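Local structure of diphosphomevalonate decarboxylase, putative (Trypanosoma brucei, 2HKE) at residues Lys304-His317 / Leu332-Lys346. The protein probably catalyses the ATP-dependent decarboxylation of (R)-5-diphosphomevalonate to isopentenyl diphosphate, a precursor of isoprenoids and sterols. The protein carries 1 engineered substitution. Residues are numbered along the deposited sequence; the frame is centred on the assembly and turned at random.
Sequences KEDLPEAVAMLMEH and LLEKVKVVSLPDEYK
L332 and V336 of helix 332-338 meet L307, P308 and V311 on the first turns of helix 307-317, an instructive case of two helices joined by apolar side chains. The axes of these segments approach to 8.4 Å at a signed angle of -56°, and the CA atoms of P308 and V336 lie 4.4 Å apart. L332 divides its methyls: CD2 meets L307 CD1 at 3.8 Å, while CD1 touches P308 CG and the aliphatic part of K304, whose ammonium reaches past it to a salt bridge with D329. V336 does likewise, CG1 against V311 CG1 at 3.7 Å and CG2 against L307 CD2 and P308 CA.

Beyond V338 the extended 339-342 chain continues the apolar seam along helix 307-317. V339 spans one turn, its CG2 packed 3.5 Å from P308 CB and its CG1 against A312 CB. L341 holds CG anti to the backbone N (chi1 -176°), which carries its methyls onto the helix: CD1 rests near A312 CB and the backbone N of M313, and CD2 is pressed to 3.3 Å from E316 CG.

Polar groups flank this seam. In the first turn of helix 307-317, the E309 carboxylate approaches the Y345 ring obliquely, OE1 of E309 3.6 Å from CE2 of Y345, carboxylate and ring planes 42° apart; K283 and Y279 of helix 267-283 bind its OE1. At the other end, H317 ND1 donates a nearly straight bond to M313 O (2.9 Å), fixing the imidazole so that CE1 meets Y345 O near the ring plane, while NE2 is hydrogen-bonded to the backbone N of L348.

Both helices pack on one mixed sheet, L307 and V311 on strand 183-189 and L333 on strand 325-327, in the helix-on-sheet layering of the GHMP C-terminal domain.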
ATOM      1  N   LYS A 304       4.164  12.530 -15.005  1.00 21.49           N
ATOM      2  CA  LYS A 304       3.793  11.985 -16.317  1.00 23.22           C
ATOM      3  C   LYS A 304       4.735  12.354 -17.459  1.00 22.45           C
ATOM      4  O   LYS A 304       5.152  11.496 -18.232  1.00 22.04           O
ATOM      5  CB  LYS A 304       2.362  12.421 -16.636  1.00 24.63           C
ATOM      6  CG  LYS A 304       1.703  11.555 -17.658  1.00 26.67           C
ATOM      7  CD  LYS A 304       0.184  11.753 -17.754  1.00 28.57           C
ATOM      8  CE  LYS A 304      -0.289  10.739 -18.819  1.00 32.51           C
ATOM      9  NZ  LYS A 304      -1.710  10.861 -19.422  1.00 34.83           N
ATOM     10  N   GLU A 305       5.055  13.635 -17.582  1.00 22.38           N
ATOM     11  CA  GLU A 305       6.004  14.143 -18.604  1.00 24.14           C
ATOM     12  C   GLU A 305       7.359  13.417 -18.599  1.00 22.51           C
ATOM     13  O   GLU A 305       8.012  13.237 -19.649  1.00 21.52           O
ATOM     14  CB  GLU A 305       6.180  15.666 -18.469  1.00 25.94           C
ATOM     15  CG  GLU A 305       6.824  16.098 -17.175  1.00 30.16           C
ATOM     16  CD  GLU A 305       6.538  17.571 -16.803  1.00 32.18           C
ATOM     17  OE1 GLU A 305       6.894  18.481 -17.624  1.00 40.55           O
ATOM     18  OE2 GLU A 305       5.917  17.797 -15.716  1.00 39.41           O
ATOM     19  N   ASP A 306       7.786  12.982 -17.412  1.00 21.30           N
ATOM     20  CA  ASP A 306       9.097  12.399 -17.237  1.00 21.16           C
ATOM     21  C   ASP A 306       9.060  10.879 -17.307  1.00 20.47           C
ATOM     22  O   ASP A 306      10.102  10.248 -17.336  1.00 20.23           O
ATOM     23  CB  ASP A 306       9.659  12.806 -15.880  1.00 21.02           C
ATOM     24  CG  ASP A 306      10.104  14.271 -15.839  1.00 24.39           C
ATOM     25  OD1 ASP A 306      10.489  14.793 -16.908  1.00 25.73           O
ATOM     26  OD2 ASP A 306      10.074  14.903 -14.750  1.00 26.43           O
ATOM     27  N   LEU A 307       7.883  10.292 -17.349  1.00 19.80           N
ATOM     28  CA  LEU A 307       7.765   8.861 -17.147  1.00 18.74           C
ATOM     29  C   LEU A 307       8.364   8.083 -18.325  1.00 19.23           C
ATOM     30  O   LEU A 307       9.026   7.090 -18.089  1.00 19.13           O
ATOM     31  CB  LEU A 307       6.324   8.458 -16.867  1.00 19.69           C
ATOM     32  CG  LEU A 307       6.075   6.968 -16.543  1.00 19.84           C
ATOM     33  CD1 LEU A 307       4.896   6.794 -15.555  1.00 19.01           C
ATOM     34  CD2 LEU A 307       5.943   6.048 -17.753  1.00 18.37           C
ATOM     35  N   PRO A 308       8.045   8.447 -19.589  1.00 18.93           N
ATOM     36  CA  PRO A 308       8.602   7.637 -20.693  1.00 19.81           C
ATOM     37  C   PRO A 308      10.096   7.521 -20.678  1.00 19.81           C
ATOM     38  O   PRO A 308      10.610   6.374 -20.848  1.00 19.50           O
ATOM     39  CB  PRO A 308       8.081   8.355 -21.943  1.00 20.44           C
ATOM     40  CG  PRO A 308       6.695   8.856 -21.409  1.00 19.61           C
ATOM     41  CD  PRO A 308       7.150   9.472 -20.137  1.00 20.44           C
ATOM     42  N   GLU A 309      10.802   8.626 -20.442  1.00 20.66           N
ATOM     43  CA  GLU A 309      12.265   8.567 -20.396  1.00 21.60           C
ATOM     44  C   GLU A 309      12.701   7.713 -19.245  1.00 20.92           C
ATOM     45  O   GLU A 309      13.638   6.914 -19.389  1.00 21.88           O
ATOM     46  CB  GLU A 309      12.920   9.935 -20.247  1.00 22.35           C
ATOM     47  CG  GLU A 309      14.452   9.907 -20.433  1.00 22.29           C
ATOM     48  CD  GLU A 309      15.081  11.261 -20.310  1.00 26.67           C
ATOM     49  OE1 GLU A 309      15.332  11.699 -19.151  1.00 30.96           O
ATOM     50  OE2 GLU A 309      15.292  11.896 -21.373  1.00 28.23           O
ATOM     51  N   ALA A 310      12.063   7.906 -18.093  1.00 20.16           N
ATOM     52  CA  ALA A 310      12.420   7.128 -16.900  1.00 20.24           C
ATOM     53  C   ALA A 310      12.295   5.619 -17.155  1.00 19.15           C
ATOM     54  O   ALA A 310      13.189   4.847 -16.813  1.00 18.55           O
ATOM     55  CB  ALA A 310      11.568   7.622 -15.652  1.00 18.47           C
ATOM     56  N   VAL A 311      11.195   5.196 -17.762  1.00 18.48           N
ATOM     57  CA  VAL A 311      10.951   3.811 -18.035  1.00 18.58           C
ATOM     58  C   VAL A 311      11.934   3.290 -19.105  1.00 20.08           C
ATOM     59  O   VAL A 311      12.484   2.183 -18.947  1.00 20.08           O
ATOM     60  CB  VAL A 311       9.500   3.551 -18.402  1.00 18.35           C
ATOM     61  CG1 VAL A 311       9.315   2.091 -18.850  1.00 19.70           C
ATOM     62  CG2 VAL A 311       8.575   3.925 -17.243  1.00 18.58           C
ATOM     63  N   ALA A 312      12.216   4.103 -20.125  1.00 19.98           N
ATOM     64  CA  ALA A 312      13.250   3.755 -21.125  1.00 20.32           C
ATOM     65  C   ALA A 312      14.610   3.521 -20.454  1.00 20.04           C
ATOM     66  O   ALA A 312      15.340   2.564 -20.797  1.00 20.31           O
ATOM     67  CB  ALA A 312      13.394   4.862 -22.208  1.00 20.96           C
ATOM     68  N   MET A 313      14.947   4.401 -19.525  1.00 20.12           N
ATOM     69  CA  MET A 313      16.213   4.304 -18.769  1.00 20.39           C
ATOM     70  C   MET A 313      16.226   3.024 -17.986  1.00 20.52           C
ATOM     71  O   MET A 313      17.205   2.270 -18.027  1.00 20.04           O
ATOM     72  CB  MET A 313      16.365   5.532 -17.866  1.00 20.01           C
ATOM     73  CG  MET A 313      17.596   5.542 -17.012  1.00 21.56           C
ATOM     74  SD  MET A 313      17.385   4.656 -15.444  1.00 21.37           S
ATOM     75  CE  MET A 313      16.043   5.549 -14.572  1.00 20.87           C
ATOM     76  N   LEU A 314      15.137   2.720 -17.264  1.00 19.04           N
ATOM     77  CA  LEU A 314      15.057   1.424 -16.553  1.00 20.08           C
ATOM     78  C   LEU A 314      15.299   0.202 -17.444  1.00 20.21           C
ATOM     79  O   LEU A 314      15.949  -0.742 -17.017  1.00 20.78           O
ATOM     80  CB  LEU A 314      13.710   1.246 -15.833  1.00 19.11           C
ATOM     81  CG  LEU A 314      13.406   2.253 -14.708  1.00 20.46           C
ATOM     82  CD1 LEU A 314      12.029   1.985 -14.063  1.00 20.58           C
ATOM     83  CD2 LEU A 314      14.545   2.287 -13.654  1.00 20.34           C
ATOM     84  N   MET A 315      14.725   0.199 -18.652  1.00 21.70           N
ATOM     85  CA  MET A 315      14.813  -0.957 -19.578  1.00 21.29           C
ATOM     86  C   MET A 315      16.203  -1.206 -20.120  1.00 22.22           C
ATOM     87  O   MET A 315      16.496  -2.307 -20.575  1.00 21.54           O
ATOM     88  CB  MET A 315      13.864  -0.770 -20.726  1.00 21.13           C
ATOM     89  CG  MET A 315      12.381  -0.827 -20.317  1.00 21.76           C
ATOM     90  SD  MET A 315      11.857  -2.310 -19.490  1.00 23.72           S
ATOM     91  CE  MET A 315      12.050  -1.967 -17.732  1.00 20.97           C
ATOM     92  N   GLU A 316      17.029  -0.182 -20.114  1.00 21.62           N
ATOM     93  CA  GLU A 316      18.412  -0.351 -20.480  1.00 23.37           C
ATOM     94  C   GLU A 316      19.164  -1.186 -19.452  1.00 23.62           C
ATOM     95  O   GLU A 316      20.126  -1.828 -19.772  1.00 25.97           O
ATOM     96  CB  GLU A 316      19.027   1.006 -20.664  1.00 24.70           C
ATOM     97  CG  GLU A 316      18.468   1.634 -21.865  1.00 27.75           C
ATOM     98  CD  GLU A 316      19.004   1.048 -23.176  1.00 35.78           C
ATOM     99  OE1 GLU A 316      20.150   0.526 -23.195  1.00 35.38           O
ATOM    100  OE2 GLU A 316      18.263   1.155 -24.173  1.00 37.54           O
ATOM    101  N   HIS A 317      18.711  -1.150 -18.206  1.00 21.98           N
ATOM    102  CA  HIS A 317      19.414  -1.796 -17.103  1.00 21.62           C
ATOM    103  C   HIS A 317      18.691  -3.038 -16.648  1.00 20.98           C
ATOM    104  O   HIS A 317      19.308  -4.003 -16.152  1.00 21.58           O
ATOM    105  CB  HIS A 317      19.527  -0.790 -15.939  1.00 21.09           C
ATOM    106  CG  HIS A 317      20.308   0.438 -16.288  1.00 19.74           C
ATOM    107  ND1 HIS A 317      19.764   1.511 -16.943  1.00 20.10           N
ATOM    108  CD2 HIS A 317      21.599   0.749 -16.082  1.00 21.73           C
ATOM    109  CE1 HIS A 317      20.683   2.436 -17.124  1.00 22.93           C
ATOM    110  NE2 HIS A 317      21.814   1.986 -16.622  1.00 22.63           N
ATOM    111  N   LEU A 332       0.166   6.290 -22.318  1.00 29.95           N
ATOM    112  CA  LEU A 332       1.443   6.534 -21.739  1.00 28.68           C
ATOM    113  C   LEU A 332       2.397   5.382 -22.108  1.00 27.09           C
ATOM    114  O   LEU A 332       3.576   5.573 -22.396  1.00 26.73           O
ATOM    115  CB  LEU A 332       1.243   6.663 -20.222  1.00 28.29           C
ATOM    116  CG  LEU A 332       2.388   7.220 -19.464  1.00 28.20           C
ATOM    117  CD1 LEU A 332       2.946   8.558 -20.069  1.00 27.27           C
ATOM    118  CD2 LEU A 332       1.951   7.336 -17.945  1.00 27.91           C
ATOM    119  N   LEU A 333       1.882   4.174 -22.095  1.00 26.25           N
ATOM    120  CA  LEU A 333       2.641   3.023 -22.537  1.00 27.20           C
ATOM    121  C   LEU A 333       3.120   3.166 -24.000  1.00 27.05           C
ATOM    122  O   LEU A 333       4.266   2.831 -24.370  1.00 25.86           O
ATOM    123  CB  LEU A 333       1.800   1.755 -22.357  1.00 27.93           C
ATOM    124  CG  LEU A 333       2.506   0.500 -22.881  1.00 27.75           C
ATOM    125  CD1 LEU A 333       3.862   0.269 -22.173  1.00 28.97           C
ATOM    126  CD2 LEU A 333       1.599  -0.690 -22.742  1.00 29.15           C
ATOM    127  N   GLU A 334       2.239   3.661 -24.851  1.00 28.60           N
ATOM    128  CA  GLU A 334       2.617   3.844 -26.225  1.00 28.39           C
ATOM    129  C   GLU A 334       3.738   4.879 -26.340  1.00 27.67           C
ATOM    130  O   GLU A 334       4.629   4.736 -27.156  1.00 26.88           O
ATOM    131  CB  GLU A 334       1.425   4.242 -27.066  1.00 30.13           C
ATOM    132  CG  GLU A 334       1.795   4.189 -28.573  1.00 33.42           C
ATOM    133  CD  GLU A 334       2.498   2.868 -28.964  1.00 39.88           C
ATOM    134  OE1 GLU A 334       1.873   1.789 -28.777  1.00 41.17           O
ATOM    135  OE2 GLU A 334       3.672   2.930 -29.405  1.00 41.60           O
ATOM    136  N   LYS A 335       3.715   5.893 -25.480  1.00 26.39           N
ATOM    137  CA  LYS A 335       4.799   6.869 -25.448  1.00 26.66           C
ATOM    138  C   LYS A 335       6.137   6.254 -25.003  1.00 25.55           C
ATOM    139  O   LYS A 335       7.168   6.620 -25.509  1.00 24.16           O
ATOM    140  CB  LYS A 335       4.438   8.054 -24.581  1.00 26.14           C
ATOM    141  CG  LYS A 335       3.449   8.977 -25.250  1.00 28.50           C
ATOM    142  CD  LYS A 335       3.142  10.176 -24.371  1.00 30.62           C
ATOM    143  CE  LYS A 335       3.074  11.479 -25.171  1.00 35.63           C
ATOM    144  NZ  LYS A 335       2.277  12.558 -24.421  1.00 34.96           N
ATOM    145  N   VAL A 336       6.123   5.337 -24.049  1.00 25.21           N
ATOM    146  CA  VAL A 336       7.354   4.636 -23.661  1.00 26.15           C
ATOM    147  C   VAL A 336       7.987   3.955 -24.883  1.00 26.30           C
ATOM    148  O   VAL A 336       9.189   3.993 -25.099  1.00 26.10           O
ATOM    149  CB  VAL A 336       7.081   3.553 -22.560  1.00 26.18           C
ATOM    150  CG1 VAL A 336       8.337   2.727 -22.339  1.00 26.50           C
ATOM    151  CG2 VAL A 336       6.651   4.210 -21.248  1.00 27.52           C
ATOM    152  N   LYS A 337       7.143   3.366 -25.717  1.00 26.57           N
ATOM    153  CA  LYS A 337       7.630   2.569 -26.837  1.00 27.03           C
ATOM    154  C   LYS A 337       8.352   3.365 -27.900  1.00 27.71           C
ATOM    155  O   LYS A 337       9.102   2.796 -28.656  1.00 29.54           O
ATOM    156  CB  LYS A 337       6.472   1.783 -27.461  1.00 27.36           C
ATOM    157  CG  LYS A 337       5.908   0.778 -26.487  1.00 29.07           C
ATOM    158  CD  LYS A 337       4.977  -0.257 -27.141  1.00 29.70           C
ATOM    159  CE  LYS A 337       4.409  -1.152 -26.101  1.00 31.56           C
ATOM    160  NZ  LYS A 337       3.404  -2.047 -26.682  1.00 35.06           N
ATOM    161  N   VAL A 338       8.104   4.666 -27.996  1.00 26.07           N
ATOM    162  CA  VAL A 338       8.762   5.458 -29.023  1.00 26.79           C
ATOM    163  C   VAL A 338       9.947   6.277 -28.508  1.00 26.04           C
ATOM    164  O   VAL A 338      10.587   6.981 -29.292  1.00 27.25           O
ATOM    165  CB  VAL A 338       7.757   6.363 -29.745  1.00 26.64           C
ATOM    166  CG1 VAL A 338       6.581   5.512 -30.265  1.00 27.94           C
ATOM    167  CG2 VAL A 338       7.283   7.514 -28.853  1.00 29.46           C
ATOM    168  N   VAL A 339      10.248   6.213 -27.201  1.00 25.04           N
ATOM    169  CA  VAL A 339      11.379   6.975 -26.683  1.00 24.94           C
ATOM    170  C   VAL A 339      12.678   6.540 -27.343  1.00 25.66           C
ATOM    171  O   VAL A 339      12.955   5.344 -27.452  1.00 25.17           O
ATOM    172  CB  VAL A 339      11.531   6.814 -25.143  1.00 24.70           C
ATOM    173  CG1 VAL A 339      12.841   7.476 -24.599  1.00 23.62           C
ATOM    174  CG2 VAL A 339      10.333   7.392 -24.474  1.00 24.79           C
ATOM    175  N   SER A 340      13.479   7.528 -27.745  1.00 26.14           N
ATOM    176  CA  SER A 340      14.830   7.301 -28.145  1.00 26.57           C
ATOM    177  C   SER A 340      15.720   7.743 -26.983  1.00 25.95           C
ATOM    178  O   SER A 340      15.955   8.914 -26.796  1.00 26.15           O
ATOM    179  CB  SER A 340      15.171   8.102 -29.396  1.00 28.32           C
ATOM    180  OG  SER A 340      16.427   7.680 -29.869  1.00 33.03           O
ATOM    181  N   LEU A 341      16.185   6.800 -26.198  1.00 24.96           N
ATOM    182  CA  LEU A 341      16.885   7.142 -24.949  1.00 24.61           C
ATOM    183  C   LEU A 341      18.260   7.694 -25.270  1.00 24.25           C
ATOM    184  O   LEU A 341      19.020   7.057 -25.985  1.00 24.78           O
ATOM    185  CB  LEU A 341      17.069   5.921 -24.069  1.00 24.40           C
ATOM    186  CG  LEU A 341      17.696   6.158 -22.690  1.00 25.46           C
ATOM    187  CD1 LEU A 341      16.691   6.844 -21.891  1.00 24.96           C
ATOM    188  CD2 LEU A 341      18.160   4.879 -22.007  1.00 24.97           C
ATOM    189  N   PRO A 342      18.572   8.868 -24.768  1.00 24.86           N
ATOM    190  CA  PRO A 342      19.923   9.413 -24.888  1.00 25.06           C
ATOM    191  C   PRO A 342      20.986   8.511 -24.313  1.00 25.62           C
ATOM    192  O   PRO A 342      20.794   7.880 -23.264  1.00 22.67           O
ATOM    193  CB  PRO A 342      19.863  10.679 -24.072  1.00 25.05           C
ATOM    194  CG  PRO A 342      18.425  11.076 -24.108  1.00 25.92           C
ATOM    195  CD  PRO A 342      17.654   9.809 -24.112  1.00 25.58           C
ATOM    196  N   ASP A 343      22.158   8.506 -24.963  1.00 26.11           N
ATOM    197  CA  ASP A 343      23.224   7.624 -24.550  1.00 27.37           C
ATOM    198  C   ASP A 343      23.680   7.880 -23.126  1.00 26.72           C
ATOM    199  O   ASP A 343      24.135   6.955 -22.484  1.00 26.48           O
ATOM    200  CB  ASP A 343      24.430   7.801 -25.498  1.00 29.52           C
ATOM    201  CG  ASP A 343      24.835   6.520 -26.126  1.00 34.67           C
ATOM    202  OD1 ASP A 343      25.161   5.572 -25.369  1.00 39.79           O
ATOM    203  OD2 ASP A 343      24.790   6.446 -27.385  1.00 43.92           O
ATOM    204  N   GLU A 344      23.574   9.125 -22.657  1.00 26.41           N
ATOM    205  CA  GLU A 344      23.935   9.515 -21.291  1.00 27.67           C
ATOM    206  C   GLU A 344      23.204   8.695 -20.221  1.00 27.22           C
ATOM    207  O   GLU A 344      23.705   8.567 -19.106  1.00 26.67           O
ATOM    208  CB  GLU A 344      23.655  10.989 -21.008  1.00 27.76           C
ATOM    209  CG  GLU A 344      22.283  11.467 -21.443  1.00 30.65           C
ATOM    210  CD  GLU A 344      21.975  12.951 -21.221  1.00 33.78           C
ATOM    211  OE1 GLU A 344      22.644  13.636 -20.406  1.00 39.45           O
ATOM    212  OE2 GLU A 344      20.990  13.435 -21.878  1.00 42.78           O
ATOM    213  N   TYR A 345      22.058   8.114 -20.555  1.00 25.78           N
ATOM    214  CA  TYR A 345      21.271   7.401 -19.535  1.00 26.48           C
ATOM    215  C   TYR A 345      21.427   5.905 -19.649  1.00 26.57           C
ATOM    216  O   TYR A 345      20.642   5.144 -19.060  1.00 26.70           O
ATOM    217  CB  TYR A 345      19.788   7.821 -19.606  1.00 26.20           C
ATOM    218  CG  TYR A 345      19.598   9.280 -19.480  1.00 25.37           C
ATOM    219  CD1 TYR A 345      20.068   9.972 -18.366  1.00 24.41           C
ATOM    220  CD2 TYR A 345      18.897   9.998 -20.420  1.00 25.87           C
ATOM    221  CE1 TYR A 345      19.891  11.321 -18.228  1.00 25.63           C
ATOM    222  CE2 TYR A 345      18.724  11.365 -20.279  1.00 25.44           C
ATOM    223  CZ  TYR A 345      19.236  12.018 -19.184  1.00 26.35           C
ATOM    224  OH  TYR A 345      19.065  13.383 -19.066  1.00 29.95           O
ATOM    225  N   LYS A 346      22.401   5.456 -20.435  1.00 27.15           N
ATOM    226  CA  LYS A 346      22.698   4.060 -20.548  1.00 28.93           C
ATOM    227  C   LYS A 346      23.933   3.871 -19.666  1.00 29.60           C
ATOM    228  O   LYS A 346      24.733   4.803 -19.457  1.00 32.43           O
ATOM    229  CB  LYS A 346      22.968   3.660 -22.006  1.00 29.41           C
ATOM    230  CG  LYS A 346      21.818   3.900 -22.943  1.00 30.95           C
ATOM    231  CD  LYS A 346      22.236   3.718 -24.404  1.00 30.90           C
ATOM    232  CE  LYS A 346      21.105   4.148 -25.353  1.00 33.02           C
ATOM    233  NZ  LYS A 346      21.404   3.736 -26.741  1.00 32.81           N
TER